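Local coordinates for protein SidF, inhibitor of growth family, member 3 (Legionella pneumophila subsp. pneumophila, PDB 4FYE) that is a phosphoinositide phosphatase that probably removes a phosphate from the inositol headgroup of membrane phosphatidylinositol phosphates, at residues Q68-Q73 with K124-L129; E118-D123 with L142-K147; Y358-T363 with E375-V380; S415-N420 with N439-F444. The protein carries 1 engineered substitution. One frame throughout, in Å; residues are numbered along the deposited sequence.

Contact 1 of 4, residues Q68-Q73 with K124-L129; sequences QPDVIQ and KAKADL
Gln68 reaches across to the facing loop with every atom of its side chain except the amide nitrogen. CB only grazes the carbonyl of Ala127. CG presses close on it, with Gln68 CG 3.0 Å from Ala127 O, and a bend at chi2 (72°) then carries the amide along the loop. Gln68 OE1 accepts from Leu129 N at 2.8 Å in a nearly straight bond (173°), with the donor almost on the C=O axis. Glutamine suits the place because its long side chain can offer a carbonyl where the backbones no longer pair. OE1 also lies near Asp128 OD1, but both are acceptors; that carboxylate oxygen is bonded to Phe130 N.

The two backbones run roughly antiparallel and form a single beta bridge, in which Asp70 and Lys126 are a non-hydrogen-bonded pair. The bonds on either side of it are Ala127 N to Pro69 O at 2.9 Å and Val71 N to Ala125 O at 3.0 Å. This isolated bridge joins the chain entering helix 71-92 to the loop between helices 98-119 and 136-163.

Asp70 is the N-cap of helix 71-92; its CG is anti to the backbone N, and OD1 takes a weak bond from Gln73 N. The Lys126 side chain crosses Asp70 obliquely, CG 3.8 Å from Asp70 OD2, while the ammonium stays too distant for a salt bridge. Alanines suit the loop, where their methyls fit against Pro69 and Ile72: Ala127 CB rests 3.8 Å from Pro69 CG, and Ala125 CB meets Ile72 CD1 at 4.0 Å. Pro69 CD leans against Leu129 CG, and Phe733 of helix 733-741 packs on both residues.

Contact 2 of 4, residues E118-D123 with L142-K147; sequences ETIPSD and LEQLAK
The amide of Gln144 is the flat group here, and it meets the other segment through OE1: Pro121 CD comes in from above the amide plane, 3.8 Å from Gln144 OE1, while the two methyls of Ile120 approach the same oxygen. This is a helix-loop-helix connection, in which the chain leaving helix 98-119 packs against the next helix, 136-163. Ile120 is the first residue to depart from helical geometry, and its branched side chain packs against the second helix.

No hydrogen bond joins the segments, which meet mainly through van der Waals contacts of Ile120. Gln144 and Lys147 lie one turn apart on the helix, so their side chains project toward the same neighbour, and Ile120 slides past both in the opposite direction. Gln144 CB packs 3.8 Å from Ile120 CG2, and a bend at chi2 (-46°) of the glutamine sets its amide, with OE1, beside the Ile120 methyls. Lysine suits the exposed margin, where CB can pack while the bent remainder of the chain takes no part in the contact. Ile120 also leans on Ala125, and Leu145, pointing away, touches Lys735 and Val736. The delta methyl of Ile120 makes two contacts: Ile120 CD1 lies 3.4 Å from Gln144 OE1 and 4.1 Å from Lys147 CB.

Contact 3 of 4, residues Y358-T363 with E375-V380; sequences YTQVVT and EQFEYV
Hydrogen bonding centres on Gln360, whose side chain leaves the strand fully extended, with CG anti to the backbone N (chi1 -170°) and chi2 also anti, so that its amide reaches the helix. Gln360 NE2 donates to the backbone carbonyl of Gln376, 2.9 Å from Gln376 O. That oxygen lies in the plane of the donating amide, but the donor stands well above the carbonyl plane and so misses the lone pairs. The same NE2 makes a second, weak bond to Tyr358 OH at 3.3 Å. On the other side of the amide, Gln360 OE1 is hydrogen-bonded to Ser416 OG. Glutamine therefore serves a buried site where both a donor and an acceptor have partners.

Polar-aromatic contact adds to this grip. Gln360 OE1 lies at the edge of the Phe377 ring, in its plane, 3.7 Å from Phe377 CD1, with the amide and ring planes 48° apart.

The apolar contact is between Tyr358 and Val380. Val380 CG1 touches the Tyr358 ring at CE2, 3.6 Å away, the two side chains crossing at about a right angle. Gln360 CB lies over one face of that ring, toward its rim.

Helix 373-387 here runs nearly antiparallel to strand 353-360 (160°), their axes 11.1 Å apart, and packs against one face of the mixed sheet at this strand. Val362 packs a methyl against the Gln376 side chain. It also touches Arg652, where strand 641-645 has given way to helix 652-668, and its side chain is about 5 Å from a bound phosphate, consistent with a nearby phosphate pocket. Tyr379 points instead to helix 284-311.

Contact 4 of 4, residues S415-N420 with N439-F444; sequences SSWGVN and NQNARF
Where strand 402-416 of the four-stranded mixed sheet ends, helix 438-458 sets the amide of Asn441 against the backbone of Ser416 and satisfies both of its polar groups. Ser416 N donates to Asn441 OD1 at 2.8 Å, in the carbonyl plane and on a lone pair. In return Asn441 ND2 donates to Ser416 O, also 2.8 Å away and nearly straight (175°), though from above the peptide carbonyl plane. Asparagine thus imitates a neighbouring strand, and the two bonds fix the rotation of its amide.

Trp417 lies flat against that amide, the planes only 26° apart, so the contact is a stack. Trp417 NE1 and Asn441 ND2 come within 3.2 Å, but both are donors and do not bond. Trp417 O accepts from Gln628 NE2.

On the helix, Gln440 OE1 accepts from Arg443 NH1 at 2.8 Å and is also bonded to Tyr547 OH, while Gln440 NE2 donates to Met414 O. Arg443 NH1 adds a salt bridge to Asp385, a fitting partner for a buried guanidinium.

Phe444 supplies the apolar floor beneath serine, a residue small enough to sit on an aromatic face. Ser415 CB rests over the centre of the Phe444 ring, 3.5 Å from its centroid, in a CH-pi contact, and Trp417 CH2 lies 3.8 Å from Phe444 CD2.

How the contacts relate
The four contacts form two pairs at separate places in one chain. Contacts 1 and 2, with centres 9 Å apart, interlock: their segments alternate along the sequence, and Ala125 CB touches Ile120 CG2, so the loop between helices 98-119 and 136-163 serves both in a largely helical region at the periphery. Contacts 3 and 4 follow in series, also 9 Å apart, on neighbouring strands 353-360 and 402-416 of one sheet, tied by the backbone bond from Gln360 N to Ser415 O. About 34 to 43 Å separates the centres of the two pairs. The second lies deep in the mixed alpha-beta core, and contact 3 lies near a bound phosphate ion, which may mark a pocket.

Contact 1 of 4, residues Q68-Q73 with K124-L129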
# COMPACT_ATOMS: atom_id res chain seq x y z
N GLN A 68 4.65 9.46 -19.76
CA GLN A 68 4.59 10.87 -19.95
C GLN A 68 3.14 11.27 -20.17
O GLN A 68 2.48 10.65 -20.97
CB GLN A 68 5.48 11.17 -21.15
CG GLN A 68 6.23 12.47 -21.02
CD GLN A 68 7.36 12.46 -20.00
OE1 GLN A 68 7.44 13.31 -19.17
NE2 GLN A 68 8.27 11.57 -20.14
N PRO A 69 2.58 12.29 -19.46
CA PRO A 69 1.10 12.53 -19.72
C PRO A 69 0.85 13.05 -21.08
O PRO A 69 1.59 13.91 -21.58
CB PRO A 69 0.73 13.64 -18.77
CG PRO A 69 1.86 13.71 -17.81
CD PRO A 69 3.10 13.18 -18.43
N ASP A 70 -0.24 12.59 -21.66
CA ASP A 70 -0.65 13.08 -22.95
C ASP A 70 -2.15 13.40 -22.88
O ASP A 70 -2.94 12.47 -22.69
CB ASP A 70 -0.37 11.99 -23.97
CG ASP A 70 -0.81 12.40 -25.40
OD1 ASP A 70 -1.82 13.15 -25.54
OD2 ASP A 70 -0.17 11.98 -26.39
N VAL A 71 -2.57 14.66 -23.04
CA VAL A 71 -4.01 14.97 -22.76
C VAL A 71 -5.02 14.38 -23.74
O VAL A 71 -6.13 13.99 -23.37
CB VAL A 71 -4.34 16.45 -22.49
CG1 VAL A 71 -3.64 16.91 -21.23
CG2 VAL A 71 -3.97 17.33 -23.63
N ILE A 72 -4.63 14.25 -24.99
CA ILE A 72 -5.45 13.44 -25.90
C ILE A 72 -5.76 12.01 -25.42
O ILE A 72 -6.93 11.61 -25.40
CB ILE A 72 -4.88 13.41 -27.31
CG1 ILE A 72 -4.80 14.86 -27.78
CG2 ILE A 72 -5.83 12.63 -28.25
CD1 ILE A 72 -4.09 14.98 -29.13
N GLN A 73 -4.72 11.28 -25.03
CA GLN A 73 -4.89 9.93 -24.52
C GLN A 73 -5.75 9.91 -23.28
O GLN A 73 -6.62 9.07 -23.19
CB GLN A 73 -3.56 9.22 -24.27
CG GLN A 73 -2.70 9.12 -25.50
CD GLN A 73 -3.37 8.30 -26.57
OE1 GLN A 73 -3.79 7.16 -26.30
NE2 GLN A 73 -3.51 8.87 -27.77
N LYS A 124 1.61 19.90 -28.65
CA LYS A 124 1.42 20.62 -27.41
C LYS A 124 0.67 19.73 -26.42
O LYS A 124 0.46 20.11 -25.28
CB LYS A 124 0.73 21.94 -27.59
CG LYS A 124 1.38 22.95 -28.54
CD LYS A 124 0.42 24.16 -28.60
CE LYS A 124 0.81 25.24 -29.61
NZ LYS A 124 2.17 25.76 -29.30
N ALA A 125 0.28 18.54 -26.82
CA ALA A 125 -0.56 17.70 -25.97
C ALA A 125 0.24 16.99 -24.91
O ALA A 125 -0.32 16.43 -24.00
CB ALA A 125 -1.29 16.67 -26.81
N LYS A 126 1.55 16.96 -25.02
CA LYS A 126 2.33 16.07 -24.14
C LYS A 126 3.05 16.88 -23.09
O LYS A 126 3.53 17.96 -23.37
CB LYS A 126 3.34 15.18 -24.91
CG LYS A 126 2.72 14.36 -26.04
CD LYS A 126 3.73 13.33 -26.58
CE LYS A 126 3.84 13.42 -28.10
NZ LYS A 126 5.10 12.85 -28.69
N ALA A 127 3.12 16.34 -21.88
CA ALA A 127 3.84 17.03 -20.83
C ALA A 127 5.21 16.43 -20.75
O ALA A 127 5.43 15.35 -21.26
CB ALA A 127 3.13 16.87 -19.49
N ASP A 128 6.15 17.15 -20.14
CA ASP A 128 7.40 16.58 -19.71
C ASP A 128 7.46 16.73 -18.19
O ASP A 128 7.47 17.86 -17.64
CB ASP A 128 8.57 17.26 -20.36
CG ASP A 128 9.94 16.72 -19.83
OD1 ASP A 128 10.00 15.62 -19.18
OD2 ASP A 128 10.98 17.40 -20.07
N LEU A 129 7.44 15.59 -17.51
CA LEU A 129 7.42 15.49 -16.05
C LEU A 129 8.77 15.84 -15.44
O LEU A 129 8.82 16.11 -14.22
CB LEU A 129 7.17 14.06 -15.61
CG LEU A 129 5.73 13.51 -15.64
CD1 LEU A 129 5.70 12.18 -14.92
CD2 LEU A 129 4.68 14.43 -15.05

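Contact 2 of 4, residues E118-D123 with L142-K147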
# COMPACT_ATOMS: atom_id res chain seq x y z
N GLU A 118 -9.18 17.63 -33.53
CA GLU A 118 -9.05 18.76 -34.42
C GLU A 118 -8.59 20.03 -33.71
O GLU A 118 -8.14 20.95 -34.38
CB GLU A 118 -10.33 19.06 -35.19
CG GLU A 118 -10.84 17.93 -36.09
CD GLU A 118 -12.35 18.02 -36.43
OE1 GLU A 118 -13.03 19.03 -36.04
OE2 GLU A 118 -12.87 17.08 -37.09
N THR A 119 -8.65 20.10 -32.38
CA THR A 119 -8.34 21.37 -31.66
C THR A 119 -7.07 21.35 -30.82
O THR A 119 -6.52 22.42 -30.47
CB THR A 119 -9.48 21.80 -30.69
OG1 THR A 119 -10.66 22.04 -31.46
CG2 THR A 119 -9.13 23.12 -29.96
N ILE A 120 -6.64 20.15 -30.45
CA ILE A 120 -5.43 20.01 -29.67
C ILE A 120 -4.32 19.51 -30.59
O ILE A 120 -4.38 18.36 -31.07
CB ILE A 120 -5.61 19.05 -28.47
CG1 ILE A 120 -6.91 19.36 -27.68
CG2 ILE A 120 -4.41 19.13 -27.55
CD1 ILE A 120 -7.10 20.83 -27.30
N PRO A 121 -3.32 20.38 -30.87
CA PRO A 121 -2.16 19.87 -31.67
C PRO A 121 -1.37 18.88 -30.87
O PRO A 121 -1.18 19.08 -29.68
CB PRO A 121 -1.33 21.13 -31.99
CG PRO A 121 -1.84 22.21 -31.04
CD PRO A 121 -3.29 21.86 -30.72
N SER A 122 -0.97 17.80 -31.53
CA SER A 122 -0.30 16.66 -30.96
C SER A 122 0.91 16.98 -30.11
O SER A 122 1.10 16.39 -29.06
CB SER A 122 0.12 15.74 -32.09
OG SER A 122 -0.93 14.82 -32.27
N ASP A 123 1.67 17.96 -30.55
CA ASP A 123 2.92 18.26 -29.92
C ASP A 123 2.76 19.25 -28.78
O ASP A 123 3.69 19.39 -27.99
CB ASP A 123 3.96 18.74 -30.94
CG ASP A 123 4.73 17.56 -31.56
OD1 ASP A 123 4.98 16.54 -30.85
OD2 ASP A 123 5.08 17.64 -32.76
N LEU A 142 -0.33 22.68 -20.26
CA LEU A 142 -1.40 23.20 -19.34
C LEU A 142 -2.53 23.87 -20.07
O LEU A 142 -3.72 23.64 -19.71
CB LEU A 142 -0.90 24.13 -18.23
CG LEU A 142 -0.12 23.25 -17.27
CD1 LEU A 142 0.91 24.01 -16.43
CD2 LEU A 142 -1.07 22.53 -16.39
N GLU A 143 -2.21 24.63 -21.14
CA GLU A 143 -3.30 25.31 -21.82
C GLU A 143 -4.16 24.32 -22.53
O GLU A 143 -5.32 24.55 -22.66
CB GLU A 143 -2.85 26.31 -22.87
CG GLU A 143 -2.38 27.61 -22.27
CD GLU A 143 -1.84 28.59 -23.30
OE1 GLU A 143 -2.44 28.70 -24.41
OE2 GLU A 143 -0.81 29.26 -22.98
N GLN A 144 -3.56 23.25 -23.04
CA GLN A 144 -4.34 22.33 -23.82
C GLN A 144 -5.23 21.59 -22.84
O GLN A 144 -6.44 21.45 -23.02
CB GLN A 144 -3.41 21.37 -24.59
CG GLN A 144 -2.52 22.04 -25.61
CD GLN A 144 -3.21 23.04 -26.50
OE1 GLN A 144 -4.25 22.75 -27.17
NE2 GLN A 144 -2.68 24.24 -26.51
N LEU A 145 -4.63 21.21 -21.74
CA LEU A 145 -5.32 20.55 -20.72
C LEU A 145 -6.54 21.31 -20.25
O LEU A 145 -7.54 20.66 -20.07
CB LEU A 145 -4.37 20.22 -19.59
CG LEU A 145 -4.82 19.28 -18.49
CD1 LEU A 145 -3.67 18.49 -17.86
CD2 LEU A 145 -5.49 20.18 -17.46
N ALA A 146 -6.46 22.63 -20.02
CA ALA A 146 -7.64 23.37 -19.55
C ALA A 146 -8.73 23.36 -20.66
O ALA A 146 -9.93 23.20 -20.40
CB ALA A 146 -7.29 24.82 -19.17
N LYS A 147 -8.31 23.54 -21.89
CA LYS A 147 -9.19 23.38 -23.01
C LYS A 147 -9.96 22.05 -22.92
O LYS A 147 -11.16 22.00 -23.00
CB LYS A 147 -8.35 23.38 -24.30
CG LYS A 147 -8.49 24.57 -25.26
CD LYS A 147 -7.52 25.70 -25.00
CE LYS A 147 -6.68 26.04 -26.24
NZ LYS A 147 -7.21 26.94 -27.33

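Contact 3 of 4, residues Y358-T363 with E375-V380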
# COMPACT_ATOMS: atom_id res chain seq x y z
N TYR A 358 1.43 -0.90 9.69
CA TYR A 358 0.69 0.02 8.85
C TYR A 358 1.38 1.38 8.93
O TYR A 358 1.30 2.04 9.93
CB TYR A 358 -0.79 0.02 9.31
CG TYR A 358 -1.66 1.01 8.61
CD1 TYR A 358 -1.51 1.27 7.25
CD2 TYR A 358 -2.67 1.66 9.30
CE1 TYR A 358 -2.34 2.20 6.62
CE2 TYR A 358 -3.46 2.61 8.68
CZ TYR A 358 -3.30 2.88 7.35
OH TYR A 358 -4.13 3.82 6.74
N THR A 359 2.13 1.81 7.92
CA THR A 359 2.64 3.19 8.03
C THR A 359 1.67 4.14 7.33
O THR A 359 1.66 4.29 6.12
CB THR A 359 4.06 3.34 7.52
OG1 THR A 359 4.11 2.73 6.27
CG2 THR A 359 5.09 2.56 8.46
N GLN A 360 0.82 4.78 8.13
CA GLN A 360 -0.18 5.69 7.57
C GLN A 360 0.46 7.06 7.37
O GLN A 360 1.41 7.44 8.09
CB GLN A 360 -1.32 5.79 8.57
CG GLN A 360 -2.55 6.50 8.09
CD GLN A 360 -3.59 6.63 9.21
OE1 GLN A 360 -3.29 7.11 10.34
NE2 GLN A 360 -4.83 6.22 8.91
N VAL A 361 -0.12 7.83 6.45
CA VAL A 361 0.52 9.03 5.95
C VAL A 361 -0.47 10.24 5.71
O VAL A 361 -0.13 11.26 5.18
CB VAL A 361 1.37 8.55 4.77
CG1 VAL A 361 0.88 9.05 3.45
CG2 VAL A 361 2.86 8.67 5.04
N VAL A 362 -1.71 10.07 6.16
CA VAL A 362 -2.78 11.08 6.41
C VAL A 362 -2.37 12.14 7.47
O VAL A 362 -1.41 11.97 8.16
CB VAL A 362 -3.94 10.19 6.91
CG1 VAL A 362 -4.54 10.62 8.24
CG2 VAL A 362 -4.92 9.74 5.81
N THR A 363 -3.02 13.29 7.55
CA THR A 363 -2.77 14.15 8.70
C THR A 363 -4.00 14.15 9.65
O THR A 363 -4.98 14.90 9.50
CB THR A 363 -1.95 15.47 8.44
OG1 THR A 363 -2.22 16.53 9.42
CG2 THR A 363 -2.04 15.97 7.15
N GLU A 375 -10.68 10.18 12.13
CA GLU A 375 -11.21 8.81 12.29
C GLU A 375 -10.36 7.79 11.55
O GLU A 375 -10.10 6.70 12.07
CB GLU A 375 -12.67 8.70 11.84
CG GLU A 375 -13.63 9.40 12.80
CD GLU A 375 -13.59 10.95 12.70
OE1 GLU A 375 -13.57 11.55 11.59
OE2 GLU A 375 -13.58 11.58 13.77
N GLN A 376 -9.86 8.16 10.38
CA GLN A 376 -9.03 7.22 9.59
C GLN A 376 -7.86 6.82 10.39
O GLN A 376 -7.32 5.71 10.22
CB GLN A 376 -8.53 7.84 8.29
CG GLN A 376 -9.62 8.23 7.34
CD GLN A 376 -9.06 8.88 6.08
OE1 GLN A 376 -9.56 9.93 5.59
NE2 GLN A 376 -8.03 8.28 5.56
N PHE A 377 -7.46 7.70 11.30
CA PHE A 377 -6.39 7.36 12.21
C PHE A 377 -7.00 6.57 13.34
O PHE A 377 -6.64 5.43 13.59
CB PHE A 377 -5.63 8.61 12.71
CG PHE A 377 -4.85 8.37 13.97
CD1 PHE A 377 -3.73 7.57 13.95
CD2 PHE A 377 -5.27 8.90 15.17
CE1 PHE A 377 -2.99 7.34 15.10
CE2 PHE A 377 -4.56 8.65 16.35
CZ PHE A 377 -3.41 7.87 16.32
N GLU A 378 -7.97 7.19 13.98
CA GLU A 378 -8.48 6.66 15.24
C GLU A 378 -9.17 5.29 15.16
O GLU A 378 -8.86 4.42 15.98
CB GLU A 378 -9.34 7.68 15.96
CG GLU A 378 -8.63 8.20 17.18
CD GLU A 378 -9.33 9.40 17.81
OE1 GLU A 378 -10.52 9.28 18.23
OE2 GLU A 378 -8.66 10.46 17.92
N TYR A 379 -10.02 5.06 14.16
CA TYR A 379 -10.74 3.80 14.06
C TYR A 379 -9.86 2.63 13.68
O TYR A 379 -10.11 1.48 14.08
CB TYR A 379 -11.84 3.92 13.03
CG TYR A 379 -12.99 4.80 13.43
CD1 TYR A 379 -12.88 5.69 14.50
CD2 TYR A 379 -14.21 4.74 12.77
CE1 TYR A 379 -13.94 6.49 14.90
CE2 TYR A 379 -15.23 5.58 13.13
CZ TYR A 379 -15.08 6.43 14.19
OH TYR A 379 -16.08 7.19 14.58
N VAL A 380 -8.84 2.91 12.88
CA VAL A 380 -8.06 1.84 12.31
C VAL A 380 -7.10 1.44 13.40
O VAL A 380 -6.99 0.24 13.73
CB VAL A 380 -7.35 2.28 11.00
CG1 VAL A 380 -6.22 1.34 10.66
CG2 VAL A 380 -8.32 2.39 9.82

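Contact 4 of 4, residues S415-N420 with N439-F444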
# COMPACT_ATOMS: atom_id res chain seq x y z
N SER A 415 1.82 3.38 12.69
CA SER A 415 2.33 4.77 12.84
C SER A 415 1.55 5.75 11.99
O SER A 415 0.93 5.37 11.03
CB SER A 415 3.82 4.88 12.50
OG SER A 415 4.11 4.47 11.17
N SER A 416 1.57 7.02 12.32
CA SER A 416 0.81 7.93 11.51
C SER A 416 1.51 9.25 11.48
O SER A 416 1.41 10.03 12.42
CB SER A 416 -0.56 8.05 12.07
OG SER A 416 -1.32 8.89 11.24
N TRP A 417 2.27 9.51 10.41
CA TRP A 417 2.99 10.78 10.35
C TRP A 417 2.70 11.38 9.03
O TRP A 417 3.04 10.78 7.98
CB TRP A 417 4.47 10.56 10.40
CG TRP A 417 5.09 10.23 11.72
CD1 TRP A 417 5.27 11.09 12.82
CD2 TRP A 417 5.75 8.99 12.09
NE1 TRP A 417 5.92 10.44 13.84
CE2 TRP A 417 6.26 9.18 13.46
CE3 TRP A 417 5.96 7.79 11.47
CZ2 TRP A 417 6.93 8.19 14.14
CZ3 TRP A 417 6.64 6.78 12.15
CH2 TRP A 417 7.10 6.97 13.47
N GLY A 418 2.16 12.61 9.08
CA GLY A 418 1.57 13.25 7.92
C GLY A 418 2.57 13.68 6.87
O GLY A 418 3.79 13.83 7.15
N VAL A 419 2.06 13.96 5.66
CA VAL A 419 2.94 14.34 4.60
C VAL A 419 2.46 15.62 3.84
O VAL A 419 3.20 16.24 3.07
CB VAL A 419 3.05 13.02 3.80
CG1 VAL A 419 2.23 12.99 2.60
CG2 VAL A 419 4.41 12.34 3.81
N ASN A 420 1.20 16.02 4.03
CA ASN A 420 0.68 17.15 3.25
C ASN A 420 1.06 18.47 3.95
O ASN A 420 1.91 18.52 4.82
CB ASN A 420 -0.82 17.03 3.05
CG ASN A 420 -1.57 17.23 4.36
OD1 ASN A 420 -2.79 17.04 4.45
ND2 ASN A 420 -0.83 17.60 5.39
N ASN A 439 1.06 10.21 21.04
CA ASN A 439 1.13 8.96 21.82
C ASN A 439 1.42 7.68 20.99
O ASN A 439 2.31 6.86 21.36
CB ASN A 439 -0.16 8.77 22.65
CG ASN A 439 -0.19 9.65 23.92
OD1 ASN A 439 0.83 10.24 24.34
ND2 ASN A 439 -1.36 9.75 24.55
N GLN A 440 0.69 7.51 19.87
CA GLN A 440 0.73 6.24 19.15
C GLN A 440 2.07 6.14 18.48
O GLN A 440 2.66 5.08 18.39
CB GLN A 440 -0.42 6.13 18.18
CG GLN A 440 -0.46 4.86 17.31
CD GLN A 440 -0.16 3.58 18.07
OE1 GLN A 440 -0.52 3.40 19.25
NE2 GLN A 440 0.53 2.69 17.41
N ASN A 441 2.62 7.29 18.11
CA ASN A 441 3.87 7.32 17.36
C ASN A 441 5.07 7.00 18.25
O ASN A 441 5.94 6.16 17.89
CB ASN A 441 4.01 8.64 16.59
CG ASN A 441 3.15 8.67 15.33
OD1 ASN A 441 2.72 7.62 14.84
ND2 ASN A 441 2.89 9.87 14.82
N ALA A 442 5.09 7.60 19.43
CA ALA A 442 6.02 7.14 20.47
C ALA A 442 5.85 5.62 20.91
O ALA A 442 6.84 4.87 20.98
CB ALA A 442 6.02 8.09 21.67
N ARG A 443 4.64 5.17 21.19
CA ARG A 443 4.42 3.74 21.35
C ARG A 443 5.07 2.93 20.20
O ARG A 443 5.93 2.05 20.44
CB ARG A 443 2.92 3.48 21.38
CG ARG A 443 2.50 2.01 21.49
CD ARG A 443 1.14 1.97 22.17
NE ARG A 443 0.63 0.62 22.23
CZ ARG A 443 -0.10 0.04 21.29
NH1 ARG A 443 -0.44 0.72 20.21
NH2 ARG A 443 -0.53 -1.22 21.47
N PHE A 444 4.67 3.25 18.96
CA PHE A 444 5.20 2.59 17.75
C PHE A 444 6.73 2.61 17.74
O PHE A 444 7.38 1.60 17.52
CB PHE A 444 4.62 3.28 16.51
CG PHE A 444 5.17 2.77 15.20
CD1 PHE A 444 4.60 1.68 14.57
CD2 PHE A 444 6.24 3.42 14.59
CE1 PHE A 444 5.10 1.22 13.36
CE2 PHE A 444 6.73 2.99 13.38
CZ PHE A 444 6.16 1.88 12.76